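Local structure of probable receptor YhhM (Klebsiella variicola At-22, 3Q6C) at residues 11-16 against 33-38. The protein is of unknown function, a small antiparallel beta protein of the DUF2500 (YhhM-like) family named as a probable receptor. Numbering follows the deposited sequence.
Sequences KREKVI and MRYEAS
Arg12 and Glu36 lie side by side on one face of an antiparallel strand pair and point the same way, joined by a salt bridge from NH2 of Arg12 to OE2 of Glu36 (2.9 Å). The carboxylate oxygen sits at the guanidinium edge, but the two planes are turned 70° apart and the hydrogen bond is weak and bent (146°). The Arg12 chain bends at chi3, which turns NE back to the side of CB and toward strand 33-41. Lys14 crosses Glu36 and adds a long, weak salt bridge from its NZ to OE2 of Glu36 (3.5 Å), while its CD lies over one face of the Arg12 guanidinium, offset toward the rim. Arg34 lies alongside Lys14, CD of Arg34 touching CE of Lys14 (3.9 Å), and its NE makes a long salt bridge to OE2 of Glu36 within the same strand (3.6 Å). One carboxylate thus gathers three basic side chains, probably offsetting some of their repulsion.

On the other face Glu13 runs alongside Tyr35, its CG obliquely 3.5 Å from ring atom CE2 of Tyr35, with carboxylate and ring planes 21° apart. Beyond them Val15 meets the selenium of selenomethionine Met33 (CB to SE, 4.3 Å). Tyr57 of helix 54-59 adjoins this face, its ring meeting that of Tyr35 and forming a cation-pi contact with Lys11, whose NZ bonds to Leu60 O.

Paired backbone hydrogen bonds link Arg12 with Glu36 and Lys14 with Arg34, the regular register of neighbouring antiparallel strands, here 2-15 and 33-41 of a five-stranded sheet.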
ATOM      1  N   LYS A  11      -1.096  -1.461  -7.708  1.00 24.56           N
ATOM      2  CA  LYS A  11      -2.433  -1.218  -7.187  1.00 23.67           C
ATOM      3  C   LYS A  11      -3.472  -1.948  -8.033  1.00 24.45           C
ATOM      4  O   LYS A  11      -3.402  -1.963  -9.266  1.00 25.13           O
ATOM      5  CB  LYS A  11      -2.732   0.284  -7.194  1.00 21.97           C
ATOM      6  CG  LYS A  11      -2.117   1.052  -6.028  1.00 20.64           C
ATOM      7  CD  LYS A  11      -2.156   2.565  -6.261  1.00 18.46           C
ATOM      8  CE  LYS A  11      -3.578   3.099  -6.460  1.00 16.74           C
ATOM      9  NZ  LYS A  11      -3.547   4.516  -6.945  1.00 14.12           N
ATOM     10  N   ARG A  12      -4.439  -2.560  -7.370  1.00 24.66           N
ATOM     11  CA  ARG A  12      -5.474  -3.266  -8.084  1.00 24.31           C
ATOM     12  C   ARG A  12      -6.827  -2.868  -7.551  1.00 23.23           C
ATOM     13  O   ARG A  12      -7.015  -2.731  -6.349  1.00 20.85           O
ATOM     14  CB  ARG A  12      -5.296  -4.777  -7.952  1.00 26.61           C
ATOM     15  CG  ARG A  12      -6.248  -5.586  -8.838  1.00 31.65           C
ATOM     16  CD  ARG A  12      -6.092  -7.091  -8.634  1.00 35.92           C
ATOM     17  NE  ARG A  12      -6.461  -7.509  -7.280  1.00 39.16           N
ATOM     18  CZ  ARG A  12      -6.398  -8.761  -6.836  1.00 40.17           C
ATOM     19  NH1 ARG A  12      -5.978  -9.732  -7.639  1.00 39.70           N
ATOM     20  NH2 ARG A  12      -6.757  -9.045  -5.586  1.00 38.86           N
ATOM     21  N   GLU A  13      -7.757  -2.654  -8.471  1.00 25.08           N
ATOM     22  CA  GLU A  13      -9.132  -2.310  -8.139  1.00 26.93           C
ATOM     23  C   GLU A  13      -9.896  -3.527  -8.639  1.00 27.55           C
ATOM     24  O   GLU A  13      -9.727  -3.950  -9.779  1.00 28.25           O
ATOM     25  CB  GLU A  13      -9.572  -1.064  -8.895  1.00 27.38           C
ATOM     26  CG  GLU A  13     -10.669  -0.283  -8.200  1.00 30.94           C
ATOM     27  CD  GLU A  13     -11.066   0.959  -8.974  1.00 33.30           C
ATOM     28  OE1 GLU A  13     -10.241   1.441  -9.782  1.00 34.01           O
ATOM     29  OE2 GLU A  13     -12.195   1.458  -8.768  1.00 33.92           O
ATOM     30  N   LYS A  14     -10.726  -4.096  -7.782  1.00 28.71           N
ATOM     31  CA  LYS A  14     -11.465  -5.291  -8.134  1.00 31.42           C
ATOM     32  C   LYS A  14     -12.907  -5.213  -7.662  1.00 32.72           C
ATOM     33  O   LYS A  14     -13.196  -4.637  -6.614  1.00 32.00           O
ATOM     34  CB  LYS A  14     -10.765  -6.495  -7.504  1.00 33.26           C
ATOM     35  CG  LYS A  14     -11.480  -7.813  -7.644  1.00 37.01           C
ATOM     36  CD  LYS A  14     -10.596  -8.961  -7.163  1.00 39.69           C
ATOM     37  CE  LYS A  14     -10.246  -8.828  -5.686  1.00 40.68           C
ATOM     38  NZ  LYS A  14      -9.259  -9.868  -5.271  1.00 40.36           N
ATOM     39  N   VAL A  15     -13.811  -5.794  -8.441  1.00 34.61           N
ATOM     40  CA  VAL A  15     -15.223  -5.789  -8.080  1.00 35.95           C
ATOM     41  C   VAL A  15     -15.626  -7.145  -7.524  1.00 36.47           C
ATOM     42  O   VAL A  15     -15.225  -8.173  -8.054  1.00 35.98           O
ATOM     43  CB  VAL A  15     -16.091  -5.474  -9.294  1.00 35.47           C
ATOM     44  CG1 VAL A  15     -15.834  -6.497 -10.381  1.00 35.81           C
ATOM     45  CG2 VAL A  15     -17.547  -5.454  -8.891  1.00 34.22           C
ATOM     46  N   ILE A  16     -16.411  -7.134  -6.449  1.00 38.88           N
ATOM     47  CA  ILE A  16     -16.882  -8.364  -5.809  1.00 41.27           C
ATOM     48  C   ILE A  16     -18.378  -8.302  -5.467  1.00 44.11           C
ATOM     49  O   ILE A  16     -19.077  -7.361  -5.862  1.00 44.93           O
ATOM     50  CB  ILE A  16     -16.101  -8.650  -4.516  1.00 40.19           C
ATOM     51  CG1 ILE A  16     -16.325  -7.519  -3.510  1.00 39.80           C
ATOM     52  CG2 ILE A  16     -14.622  -8.806  -4.824  1.00 38.05           C
ATOM     53  CD1 ILE A  16     -15.697  -7.777  -2.158  1.00 38.68           C
HETATM   54  N   MSE A  33     -16.753  -2.939  -4.378  1.00 45.59           N
HETATM   55  CA  MSE A  33     -15.413  -2.547  -4.799  1.00 43.85           C
HETATM   56  C   MSE A  33     -14.359  -2.877  -3.753  1.00 40.49           C
HETATM   57  O   MSE A  33     -14.500  -2.520  -2.587  1.00 39.98           O
HETATM   58  CB  MSE A  33     -15.373  -1.047  -5.098  1.00 47.14           C
HETATM   59  CG  MSE A  33     -16.206  -0.651  -6.288  1.00 51.99           C
HETATM   60 SE   MSE A  33     -15.520  -1.434  -7.918  1.00 58.65          SE
HETATM   61  CE  MSE A  33     -14.874   0.191  -8.752  1.00 55.96           C
ATOM     62  N   ARG A  34     -13.304  -3.563  -4.175  1.00 36.78           N
ATOM     63  CA  ARG A  34     -12.219  -3.915  -3.273  1.00 34.32           C
ATOM     64  C   ARG A  34     -10.933  -3.275  -3.763  1.00 31.69           C
ATOM     65  O   ARG A  34     -10.642  -3.295  -4.958  1.00 28.73           O
ATOM     66  CB  ARG A  34     -12.025  -5.424  -3.214  1.00 36.93           C
ATOM     67  CG  ARG A  34     -11.038  -5.860  -2.143  1.00 42.70           C
ATOM     68  CD  ARG A  34     -10.876  -7.367  -2.138  1.00 47.26           C
ATOM     69  NE  ARG A  34     -10.262  -7.853  -0.907  1.00 51.34           N
ATOM     70  CZ  ARG A  34     -10.776  -7.683   0.308  1.00 52.54           C
ATOM     71  NH1 ARG A  34     -11.923  -7.030   0.464  1.00 52.58           N
ATOM     72  NH2 ARG A  34     -10.146  -8.178   1.366  1.00 52.97           N
ATOM     73  N   TYR A  35     -10.163  -2.710  -2.839  1.00 27.87           N
ATOM     74  CA  TYR A  35      -8.914  -2.069  -3.211  1.00 25.55           C
ATOM     75  C   TYR A  35      -7.711  -2.709  -2.528  1.00 25.47           C
ATOM     76  O   TYR A  35      -7.773  -3.081  -1.357  1.00 26.30           O
ATOM     77  CB  TYR A  35      -8.971  -0.578  -2.883  1.00 23.69           C
ATOM     78  CG  TYR A  35     -10.177   0.141  -3.454  1.00 21.12           C
ATOM     79  CD1 TYR A  35     -11.390   0.176  -2.763  1.00 19.97           C
ATOM     80  CD2 TYR A  35     -10.100   0.805  -4.672  1.00 19.02           C
ATOM     81  CE1 TYR A  35     -12.495   0.865  -3.274  1.00 18.06           C
ATOM     82  CE2 TYR A  35     -11.195   1.491  -5.191  1.00 16.31           C
ATOM     83  CZ  TYR A  35     -12.385   1.519  -4.490  1.00 17.35           C
ATOM     84  OH  TYR A  35     -13.457   2.218  -5.004  1.00 19.43           O
ATOM     85  N   GLU A  36      -6.619  -2.838  -3.276  1.00 24.82           N
ATOM     86  CA  GLU A  36      -5.393  -3.441  -2.769  1.00 23.45           C
ATOM     87  C   GLU A  36      -4.145  -2.726  -3.294  1.00 22.76           C
ATOM     88  O   GLU A  36      -4.068  -2.350  -4.467  1.00 22.64           O
ATOM     89  CB  GLU A  36      -5.329  -4.912  -3.177  1.00 23.20           C
ATOM     90  CG  GLU A  36      -6.291  -5.831  -2.438  1.00 26.22           C
ATOM     91  CD  GLU A  36      -6.369  -7.236  -3.048  1.00 28.00           C
ATOM     92  OE1 GLU A  36      -5.321  -7.795  -3.437  1.00 28.96           O
ATOM     93  OE2 GLU A  36      -7.483  -7.786  -3.129  1.00 30.41           O
ATOM     94  N   ALA A  37      -3.168  -2.535  -2.416  1.00 20.00           N
ATOM     95  CA  ALA A  37      -1.920  -1.900  -2.798  1.00 17.44           C
ATOM     96  C   ALA A  37      -0.785  -2.800  -2.354  1.00 17.29           C
ATOM     97  O   ALA A  37      -0.818  -3.368  -1.261  1.00 18.04           O
ATOM     98  CB  ALA A  37      -1.795  -0.555  -2.142  1.00 17.45           C
ATOM     99  N   SER A  38       0.216  -2.952  -3.207  1.00 16.93           N
ATOM    100  CA  SER A  38       1.352  -3.785  -2.853  1.00 17.13           C
ATOM    101  C   SER A  38       2.576  -2.927  -2.624  1.00 17.81           C
ATOM    102  O   SER A  38       2.830  -1.984  -3.365  1.00 18.16           O
ATOM    103  CB  SER A  38       1.646  -4.809  -3.948  1.00 15.12           C
ATOM    104  OG  SER A  38       0.681  -5.842  -3.947  1.00 14.93           O
TER